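Local coordinates for SAV1430 (Staphylococcus aureus subsp. aureus Mu50, PDB 2FFM), which is of unknown function but carries a domain of the Nfu/NifU N-terminal scaffold family, consistent with a part in iron-sulfur cluster assembly, at residues Pro39-Ile42 with Asn43-Lys47; Phe55-Met58 with Asp59-Ser62; Ala69-Glu72 with Thr73-Pro76. All coordinates share one frame; numbering follows the deposited sequence.

Contact 1 of 3, residues Pro39-Ile42 with Asn43-Lys47; sequences PAFI and NDILK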
ATOM      1  N   PRO A  39      -5.586  -6.942  -7.546  1.00 24.46           N
ATOM      2  CA  PRO A  39      -6.850  -6.430  -7.004  1.00 25.55           C
ATOM      3  C   PRO A  39      -7.005  -4.953  -7.425  1.00 22.91           C
ATOM      4  O   PRO A  39      -6.013  -4.262  -7.646  1.00 21.89           O
ATOM      5  CB  PRO A  39      -6.663  -6.582  -5.491  1.00 24.87           C
ATOM      6  CG  PRO A  39      -5.739  -7.748  -5.381  1.00 22.71           C
ATOM      7  CD  PRO A  39      -4.733  -7.475  -6.467  1.00 23.17           C
ATOM      8  N   ALA A  40      -8.240  -4.477  -7.526  1.00 22.56           N
ATOM      9  CA  ALA A  40      -8.488  -3.099  -7.940  1.00 22.51           C
ATOM     10  C   ALA A  40      -7.887  -2.064  -7.012  1.00 22.92           C
ATOM     11  O   ALA A  40      -7.216  -1.132  -7.470  1.00 24.51           O
ATOM     12  CB  ALA A  40      -9.979  -2.845  -8.078  1.00 22.30           C
ATOM     13  N   PHE A  41      -8.125  -2.203  -5.710  1.00 21.90           N
ATOM     14  CA  PHE A  41      -7.587  -1.213  -4.794  1.00 23.63           C
ATOM     15  C   PHE A  41      -6.063  -1.169  -4.932  1.00 23.53           C
ATOM     16  O   PHE A  41      -5.456  -0.110  -4.777  1.00 24.92           O
ATOM     17  CB  PHE A  41      -8.043  -1.481  -3.341  1.00 23.49           C
ATOM     18  CG  PHE A  41      -7.265  -2.535  -2.638  1.00 23.45           C
ATOM     19  CD1 PHE A  41      -7.629  -3.875  -2.739  1.00 24.62           C
ATOM     20  CD2 PHE A  41      -6.136  -2.189  -1.901  1.00 22.53           C
ATOM     21  CE1 PHE A  41      -6.882  -4.866  -2.103  1.00 24.76           C
ATOM     22  CE2 PHE A  41      -5.376  -3.161  -1.261  1.00 23.31           C
ATOM     23  CZ  PHE A  41      -5.741  -4.504  -1.362  1.00 24.20           C
ATOM     24  N   ILE A  42      -5.457  -2.306  -5.279  1.00 23.42           N
ATOM     25  CA  ILE A  42      -4.008  -2.383  -5.465  1.00 24.51           C
ATOM     26  C   ILE A  42      -3.517  -1.544  -6.653  1.00 27.06           C
ATOM     27  O   ILE A  42      -2.448  -0.920  -6.581  1.00 28.41           O
ATOM     28  CB  ILE A  42      -3.540  -3.834  -5.672  1.00 22.78           C
ATOM     29  CG1 ILE A  42      -3.763  -4.646  -4.386  1.00 22.46           C
ATOM     30  CG2 ILE A  42      -2.093  -3.853  -6.097  1.00 17.35           C
ATOM     31  CD1 ILE A  42      -2.853  -4.274  -3.228  1.00 24.02           C
ATOM     32  N   ASN A  43      -4.278  -1.527  -7.747  1.00 26.18           N
ATOM     33  CA  ASN A  43      -3.878  -0.725  -8.909  1.00 26.28           C
ATOM     34  C   ASN A  43      -4.120   0.752  -8.623  1.00 25.98           C
ATOM     35  O   ASN A  43      -3.420   1.610  -9.141  1.00 22.89           O
ATOM     36  CB  ASN A  43      -4.674  -1.105 -10.167  1.00 25.32           C
ATOM     37  CG  ASN A  43      -4.334  -2.481 -10.687  1.00 24.78           C
ATOM     38  OD1 ASN A  43      -5.190  -3.159 -11.263  1.00 21.78           O
ATOM     39  ND2 ASN A  43      -3.084  -2.903 -10.502  1.00 22.74           N
ATOM     40  N   ASP A  44      -5.126   1.053  -7.810  1.00 28.08           N
ATOM     41  CA  ASP A  44      -5.385   2.445  -7.527  1.00 30.75           C
ATOM     42  C   ASP A  44      -4.285   3.031  -6.670  1.00 30.35           C
ATOM     43  O   ASP A  44      -3.917   4.185  -6.845  1.00 32.07           O
ATOM     44  CB  ASP A  44      -6.751   2.628  -6.867  1.00 31.91           C
ATOM     45  CG  ASP A  44      -7.905   2.374  -7.839  1.00 34.65           C
ATOM     46  OD1 ASP A  44      -7.674   2.334  -9.076  1.00 35.86           O
ATOM     47  OD2 ASP A  44      -9.054   2.227  -7.370  1.00 36.30           O
ATOM     48  N   ILE A  45      -3.736   2.237  -5.762  1.00 30.01           N
ATOM     49  CA  ILE A  45      -2.664   2.727  -4.915  1.00 29.90           C
ATOM     50  C   ILE A  45      -1.405   2.976  -5.749  1.00 30.78           C
ATOM     51  O   ILE A  45      -0.769   4.016  -5.616  1.00 32.70           O
ATOM     52  CB  ILE A  45      -2.372   1.731  -3.763  1.00 28.93           C
ATOM     53  CG1 ILE A  45      -3.608   1.630  -2.867  1.00 28.69           C
ATOM     54  CG2 ILE A  45      -1.156   2.184  -2.960  1.00 25.32           C
ATOM     55  CD1 ILE A  45      -3.461   0.709  -1.674  1.00 28.75           C
ATOM     56  N   LEU A  46      -1.049   2.032  -6.612  1.00 29.99           N
ATOM     57  CA  LEU A  46       0.127   2.194  -7.465  1.00 30.86           C
ATOM     58  C   LEU A  46       0.075   3.449  -8.349  1.00 29.97           C
ATOM     59  O   LEU A  46       1.099   4.070  -8.604  1.00 27.37           O
ATOM     60  CB  LEU A  46       0.305   0.962  -8.354  1.00 32.19           C
ATOM     61  CG  LEU A  46       1.030  -0.236  -7.753  1.00 32.58           C
ATOM     62  CD1 LEU A  46       0.440  -0.574  -6.403  1.00 37.26           C
ATOM     63  CD2 LEU A  46       0.909  -1.416  -8.704  1.00 34.48           C
ATOM     64  N   LYS A  47      -1.117   3.805  -8.818  1.00 30.34           N
ATOM     65  CA  LYS A  47      -1.294   4.975  -9.664  1.00 31.58           C
ATOM     66  C   LYS A  47      -1.059   6.275  -8.890  1.00 32.46           C
ATOM     67  O   LYS A  47      -1.021   7.362  -9.480  1.00 35.51           O
ATOM     68  CB  LYS A  47      -2.703   4.998 -10.270  1.00 32.46           C
ATOM     69  CG  LYS A  47      -2.964   3.967 -11.361  1.00 34.29           C
ATOM     70  CD  LYS A  47      -4.411   4.034 -11.847  1.00 36.37           C
ATOM     71  CE  LYS A  47      -4.733   2.859 -12.777  1.00 39.29           C
ATOM     72  NZ  LYS A  47      -6.206   2.652 -12.962  1.00 39.61           N
TER
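The phenyl ring of Phe-41 meets Ile-45 at its edge, where the methyl CD1 of Ile-45 approaches ring atom CD2 near the ring plane at 4.0 Å. On one face of the same ring lies CG1 of the adjacent Ile-42, 3.6 Å above the plane and displaced toward the rim. Phe-41 carries CG between its backbone N and carbonyl carbon (chi1 80°), which leads the ring off alongside Ile-45, the two side chains pointing the same way. One turn apart in the same fashion are Ile-42 and Leu-46, but here the branches meet at an angle, CG2 of Ile-42 lying 4.2 Å from CD1 of Leu-46. These two pairs form the apolar side of a short helix, for which Pro-39 holds the N-cap position. The helix backbone is tied by successive i to i+4 bonds. The first turn is closed by Asn-43 N, which donates to Pro-39 O at 3.2 Å and, weakly, to Ala-40 O. Asp-44 N bonds the same Ala-40 O at 3.0 Å, and Ile-45 N reaches Phe-41 O at 3.1 Å. Leu-46 N donates to Ile-42 O at 3.3 Å with a nearly straight N-H (167°). Helix 40-46 leans with this apolar side on the antiparallel sheet: Phe-41 and Ile-42 rest on His-56 of strand 51-57, Ile-45 and Leu-46 on Ile-54 of that strand, and Ile-42 also touches Tyr-31 of strand 29-31.

Contact 2 of 3, residues Phe55-Met58 with Asp59-Ser62; sequences FHVM and DFIS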
ATOM      1  N   PHE A  55       3.878  -4.261  -0.828  1.00 28.95           N
ATOM      2  CA  PHE A  55       4.075  -5.610  -0.314  1.00 27.47           C
ATOM      3  C   PHE A  55       2.768  -5.941   0.373  1.00 27.96           C
ATOM      4  O   PHE A  55       2.368  -5.246   1.300  1.00 26.12           O
ATOM      5  CB  PHE A  55       5.208  -5.659   0.710  1.00 25.59           C
ATOM      6  CG  PHE A  55       5.434  -7.028   1.305  1.00 22.87           C
ATOM      7  CD1 PHE A  55       5.848  -8.091   0.508  1.00 20.06           C
ATOM      8  CD2 PHE A  55       5.279  -7.241   2.675  1.00 20.91           C
ATOM      9  CE1 PHE A  55       6.113  -9.344   1.068  1.00 21.33           C
ATOM     10  CE2 PHE A  55       5.540  -8.489   3.242  1.00 20.46           C
ATOM     11  CZ  PHE A  55       5.959  -9.542   2.439  1.00 20.44           C
ATOM     12  N   HIS A  56       2.105  -7.000  -0.083  1.00 29.88           N
ATOM     13  CA  HIS A  56       0.820  -7.401   0.473  1.00 30.92           C
ATOM     14  C   HIS A  56       0.848  -8.815   1.042  1.00 31.70           C
ATOM     15  O   HIS A  56       1.101  -9.773   0.313  1.00 32.98           O
ATOM     16  CB  HIS A  56      -0.260  -7.320  -0.610  1.00 30.87           C
ATOM     17  CG  HIS A  56      -1.648  -7.527  -0.091  1.00 30.27           C
ATOM     18  ND1 HIS A  56      -2.738  -7.668  -0.922  1.00 29.32           N
ATOM     19  CD2 HIS A  56      -2.125  -7.592   1.173  1.00 31.13           C
ATOM     20  CE1 HIS A  56      -3.828  -7.807  -0.189  1.00 30.48           C
ATOM     21  NE2 HIS A  56      -3.484  -7.764   1.086  1.00 31.97           N
ATOM     22  N   VAL A  57       0.562  -8.948   2.335  1.00 32.23           N
ATOM     23  CA  VAL A  57       0.565 -10.263   2.974  1.00 33.22           C
ATOM     24  C   VAL A  57      -0.248 -10.287   4.258  1.00 34.07           C
ATOM     25  O   VAL A  57      -0.172  -9.362   5.050  1.00 35.90           O
ATOM     26  CB  VAL A  57       2.001 -10.719   3.298  1.00 31.93           C
ATOM     27  CG1 VAL A  57       2.590  -9.854   4.384  1.00 31.86           C
ATOM     28  CG2 VAL A  57       1.995 -12.174   3.704  1.00 33.04           C
HETATM   29  N   MSE A  58      -1.022 -11.345   4.466  1.00 36.42           N
HETATM   30  CA  MSE A  58      -1.831 -11.454   5.672  1.00 41.34           C
HETATM   31  C   MSE A  58      -2.880 -10.327   5.754  1.00 41.79           C
HETATM   32  O   MSE A  58      -3.720 -10.193   4.859  1.00 43.17           O
HETATM   33  CB  MSE A  58      -0.921 -11.451   6.921  1.00 46.38           C
HETATM   34  CG  MSE A  58      -0.069 -12.739   7.101  1.00 54.34           C
HETATM   35 SE   MSE A  58       1.244 -12.728   8.584  1.00 66.59          SE
HETATM   36  CE  MSE A  58       2.855 -12.266   7.629  1.00 62.17           C
ATOM     37  N   ASP A  59      -2.830  -9.522   6.815  1.00 41.34           N
ATOM     38  CA  ASP A  59      -3.791  -8.429   7.023  1.00 40.98           C
ATOM     39  C   ASP A  59      -3.205  -7.028   6.830  1.00 39.97           C
ATOM     40  O   ASP A  59      -3.696  -6.065   7.424  1.00 39.81           O
ATOM     41  CB  ASP A  59      -4.378  -8.521   8.437  1.00 42.22           C
ATOM     42  CG  ASP A  59      -3.370  -8.132   9.520  1.00 44.06           C
ATOM     43  OD1 ASP A  59      -2.177  -8.484   9.382  1.00 44.01           O
ATOM     44  OD2 ASP A  59      -3.764  -7.483  10.520  1.00 45.92           O
ATOM     45  N   PHE A  60      -2.169  -6.901   6.004  1.00 38.42           N
ATOM     46  CA  PHE A  60      -1.551  -5.588   5.808  1.00 35.70           C
ATOM     47  C   PHE A  60      -0.767  -5.441   4.518  1.00 32.96           C
ATOM     48  O   PHE A  60      -0.318  -6.420   3.929  1.00 33.79           O
ATOM     49  CB  PHE A  60      -0.593  -5.268   6.970  1.00 34.83           C
ATOM     50  CG  PHE A  60       0.672  -6.088   6.960  1.00 34.10           C
ATOM     51  CD1 PHE A  60       0.755  -7.277   7.680  1.00 35.11           C
ATOM     52  CD2 PHE A  60       1.771  -5.692   6.195  1.00 33.91           C
ATOM     53  CE1 PHE A  60       1.914  -8.060   7.644  1.00 34.70           C
ATOM     54  CE2 PHE A  60       2.931  -6.464   6.152  1.00 34.73           C
ATOM     55  CZ  PHE A  60       3.004  -7.655   6.877  1.00 34.92           C
ATOM     56  N   ILE A  61      -0.601  -4.194   4.095  1.00 29.23           N
ATOM     57  CA  ILE A  61       0.183  -3.894   2.914  1.00 26.30           C
ATOM     58  C   ILE A  61       1.262  -2.905   3.327  1.00 26.63           C
ATOM     59  O   ILE A  61       1.001  -1.955   4.066  1.00 27.47           O
ATOM     60  CB  ILE A  61      -0.635  -3.245   1.773  1.00 24.64           C
ATOM     61  CG1 ILE A  61      -1.293  -1.965   2.257  1.00 27.96           C
ATOM     62  CG2 ILE A  61      -1.632  -4.214   1.234  1.00 24.40           C
ATOM     63  CD1 ILE A  61      -2.023  -1.196   1.147  1.00 29.23           C
ATOM     64  N   SER A  62       2.484  -3.151   2.882  1.00 26.54           N
ATOM     65  CA  SER A  62       3.578  -2.245   3.172  1.00 24.28           C
ATOM     66  C   SER A  62       3.841  -1.502   1.874  1.00 23.99           C
ATOM     67  O   SER A  62       4.259  -2.076   0.863  1.00 20.33           O
ATOM     68  CB  SER A  62       4.818  -3.006   3.624  1.00 23.77           C
ATOM     69  OG  SER A  62       4.739  -3.335   4.996  1.00 23.23           O
TER
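Ser-62 N donates to Phe-55 O over 2.6 Å, and the return bond from Phe-55 N to Ser-62 O, at 2.8 Å, completes this hydrogen-bonded pair of an antiparallel beta hairpin. Toward the turn, Val-57 N points almost straight at Phe-60 O (N-H...O 174°), while the reverse bond from Phe-60 N to Val-57 O is weak. Met-58, a selenomethionine, and Asp-59 occupy the corners of the type II' turn that joins the strands. Phe-60, with CG placed between its backbone N and carbonyl carbon (chi1 71°), brings its ring alongside the Val-57 side chain, Val-57 O lying over one face, offset toward the rim, and Val-57 CG1 packing against Phe-60 CZ. Phe-55 CD2 approaches Phe-60 CE2 at 4.3 Å on this same sheet face. On the other face His-56 and Ile-61 form the non-hydrogen-bonded pair, and the methyl CG2 of Ile-61 makes a CH-pi contact over the imidazole, 3.8 Å from the ring centroid. Phe-60 O lies at the edge of that imidazole. Both hairpin strands are internal to the sheet, with strand 14-19 beside 60-65 and strand 29-31 beside 51-57; Lys-16 makes a cation-pi contact with Phe-60, whereas His-56 and Ile-61 face helix 40-46.

Contact 3 of 3, residues Ala69-Glu72 with Thr73-Pro76; sequences ANWE and TVLP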
ATOM      1  N   ALA A  69       9.837  11.535  -2.876  1.00 45.59           N
ATOM      2  CA  ALA A  69       8.497  11.896  -2.442  1.00 42.75           C
ATOM      3  C   ALA A  69       8.382  11.944  -0.922  1.00 41.54           C
ATOM      4  O   ALA A  69       9.230  11.415  -0.204  1.00 40.28           O
ATOM      5  CB  ALA A  69       7.488  10.913  -3.011  1.00 41.43           C
ATOM      6  N   ASN A  70       7.324  12.591  -0.444  1.00 40.11           N
ATOM      7  CA  ASN A  70       7.071  12.706   0.988  1.00 39.67           C
ATOM      8  C   ASN A  70       5.698  12.145   1.358  1.00 39.12           C
ATOM      9  O   ASN A  70       4.725  12.320   0.632  1.00 39.80           O
ATOM     10  CB  ASN A  70       7.146  14.163   1.434  1.00 40.07           C
ATOM     11  CG  ASN A  70       6.172  15.043   0.691  1.00 39.37           C
ATOM     12  OD1 ASN A  70       6.511  15.608  -0.345  1.00 38.54           O
ATOM     13  ND2 ASN A  70       4.945  15.151   1.203  1.00 38.84           N
ATOM     14  N   TRP A  71       5.621  11.497   2.512  1.00 38.35           N
ATOM     15  CA  TRP A  71       4.379  10.901   2.962  1.00 36.99           C
ATOM     16  C   TRP A  71       3.241  11.869   3.206  1.00 38.16           C
ATOM     17  O   TRP A  71       2.080  11.483   3.106  1.00 36.75           O
ATOM     18  CB  TRP A  71       4.645  10.084   4.216  1.00 36.69           C
ATOM     19  CG  TRP A  71       5.460   8.865   3.944  1.00 35.10           C
ATOM     20  CD1 TRP A  71       6.754   8.636   4.316  1.00 35.14           C
ATOM     21  CD2 TRP A  71       5.019   7.683   3.265  1.00 34.21           C
ATOM     22  NE1 TRP A  71       7.146   7.374   3.920  1.00 34.63           N
ATOM     23  CE2 TRP A  71       6.098   6.766   3.276  1.00 34.19           C
ATOM     24  CE3 TRP A  71       3.812   7.301   2.656  1.00 33.28           C
ATOM     25  CZ2 TRP A  71       6.009   5.493   2.697  1.00 33.12           C
ATOM     26  CZ3 TRP A  71       3.726   6.028   2.078  1.00 31.45           C
ATOM     27  CH2 TRP A  71       4.819   5.143   2.110  1.00 30.80           C
ATOM     28  N   GLU A  72       3.572  13.118   3.538  1.00 41.11           N
ATOM     29  CA  GLU A  72       2.562  14.151   3.788  1.00 41.75           C
ATOM     30  C   GLU A  72       1.642  14.315   2.567  1.00 41.51           C
ATOM     31  O   GLU A  72       0.474  14.667   2.705  1.00 43.21           O
ATOM     32  CB  GLU A  72       3.227  15.506   4.085  1.00 43.25           C
ATOM     33  CG  GLU A  72       4.079  15.598   5.357  1.00 46.91           C
ATOM     34  CD  GLU A  72       5.433  14.900   5.254  1.00 49.09           C
ATOM     35  OE1 GLU A  72       6.130  15.060   4.230  1.00 52.25           O
ATOM     36  OE2 GLU A  72       5.819  14.206   6.216  1.00 49.45           O
ATOM     37  N   THR A  73       2.176  14.062   1.375  1.00 40.45           N
ATOM     38  CA  THR A  73       1.394  14.187   0.148  1.00 41.09           C
ATOM     39  C   THR A  73       0.903  12.856  -0.428  1.00 39.69           C
ATOM     40  O   THR A  73      -0.128  12.814  -1.102  1.00 40.08           O
ATOM     41  CB  THR A  73       2.196  14.918  -0.960  1.00 43.47           C
ATOM     42  OG1 THR A  73       1.424  14.946  -2.167  1.00 43.69           O
ATOM     43  CG2 THR A  73       3.505  14.198  -1.236  1.00 45.05           C
ATOM     44  N   VAL A  74       1.647  11.781  -0.167  1.00 37.45           N
ATOM     45  CA  VAL A  74       1.310  10.445  -0.662  1.00 34.01           C
ATOM     46  C   VAL A  74       0.292   9.696   0.204  1.00 33.75           C
ATOM     47  O   VAL A  74      -0.672   9.128  -0.317  1.00 32.39           O
ATOM     48  CB  VAL A  74       2.588   9.557  -0.793  1.00 33.42           C
ATOM     49  CG1 VAL A  74       2.217   8.138  -1.237  1.00 31.64           C
ATOM     50  CG2 VAL A  74       3.557  10.176  -1.778  1.00 31.93           C
ATOM     51  N   LEU A  75       0.499   9.714   1.517  1.00 33.72           N
ATOM     52  CA  LEU A  75      -0.382   9.003   2.448  1.00 35.49           C
ATOM     53  C   LEU A  75      -1.858   9.359   2.302  1.00 36.88           C
ATOM     54  O   LEU A  75      -2.717   8.474   2.291  1.00 37.81           O
ATOM     55  CB  LEU A  75       0.072   9.231   3.904  1.00 34.74           C
ATOM     56  CG  LEU A  75      -0.267   8.122   4.907  1.00 33.16           C
ATOM     57  CD1 LEU A  75       0.269   6.813   4.360  1.00 34.40           C
ATOM     58  CD2 LEU A  75       0.322   8.404   6.275  1.00 31.15           C
ATOM     59  N   PRO A  76      -2.179  10.656   2.184  1.00 37.92           N
ATOM     60  CA  PRO A  76      -3.588  11.029   2.045  1.00 38.17           C
ATOM     61  C   PRO A  76      -4.222  10.481   0.776  1.00 38.48           C
ATOM     62  O   PRO A  76      -5.381  10.050   0.774  1.00 37.12           O
ATOM     63  CB  PRO A  76      -3.542  12.554   2.075  1.00 38.08           C
ATOM     64  CG  PRO A  76      -2.184  12.868   1.534  1.00 39.00           C
ATOM     65  CD  PRO A  76      -1.323  11.855   2.226  1.00 37.88           C
TER
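Trp-71 and Leu-75 lie one turn apart near the start of helix 71-80, with Asn-70 in the N-cap position. Their side chains are inclined to each other, and the methyl CD1 of Leu-75 meets CE3 on the benzo part of the indole at 4.0 Å. Val-74 adds a second branch, CG1, which approaches CZ3 of Trp-71 at 4.2 Å. The other methyl of Val-74, CG2, is directed back toward CB of Ala-69, so that this valine spans the indole and the residue preceding the cap. The backbone beneath these side chains begins with two bonds to one acceptor. Asn-70 O receives Thr-73 N from above the carbonyl plane, 49° out of it, and Val-74 N within the plane, both at 3.2 Å. Leu-75 N then bonds Trp-71 O at 2.9 Å. Trp-71, with CG anti to its carbonyl carbon (chi1 -69°), places the indole against the sheet, touching Val-63 and Lys-65 of strand 60-65 and Met-15 of strand 14-19, and Leu-75 also touches Met-15. The buried indole is anchored by its NE1, which hydrogen-bonds to His-12 O. Before the cap, Ala-69 O accepts a hydrogen bond from Lys-65 NZ, tying the incoming loop to strand 60-65. Pro-76 has no N-H to continue the pattern, and the helix is kinked there; in place of a donor, the proline sets its ring carbon CD 3.4 Å from Glu-72 O.

Contacts 1 and 3 each hold the first turns of a helix, whereas contact 2 closes a hairpin within the sheet. All three are partly buried, each with two buried residues, but the centre of contact 3 lies about 12 Å from the chain centre, those of contacts 1 and 2 about 8 Å. Contacts 1 and 2 meet directly, Ile-45 CD1 packing 3.7 Å from Ile-61 CD1; contact 3 touches neither. Their chemistry differs accordingly: contact 1 is apolar packing of a helix on the sheet, contact 2 combines cross-strand hydrogen bonds with aromatic contacts, and contact 3 mixes apolar packing with hydrogen-bonded anchoring.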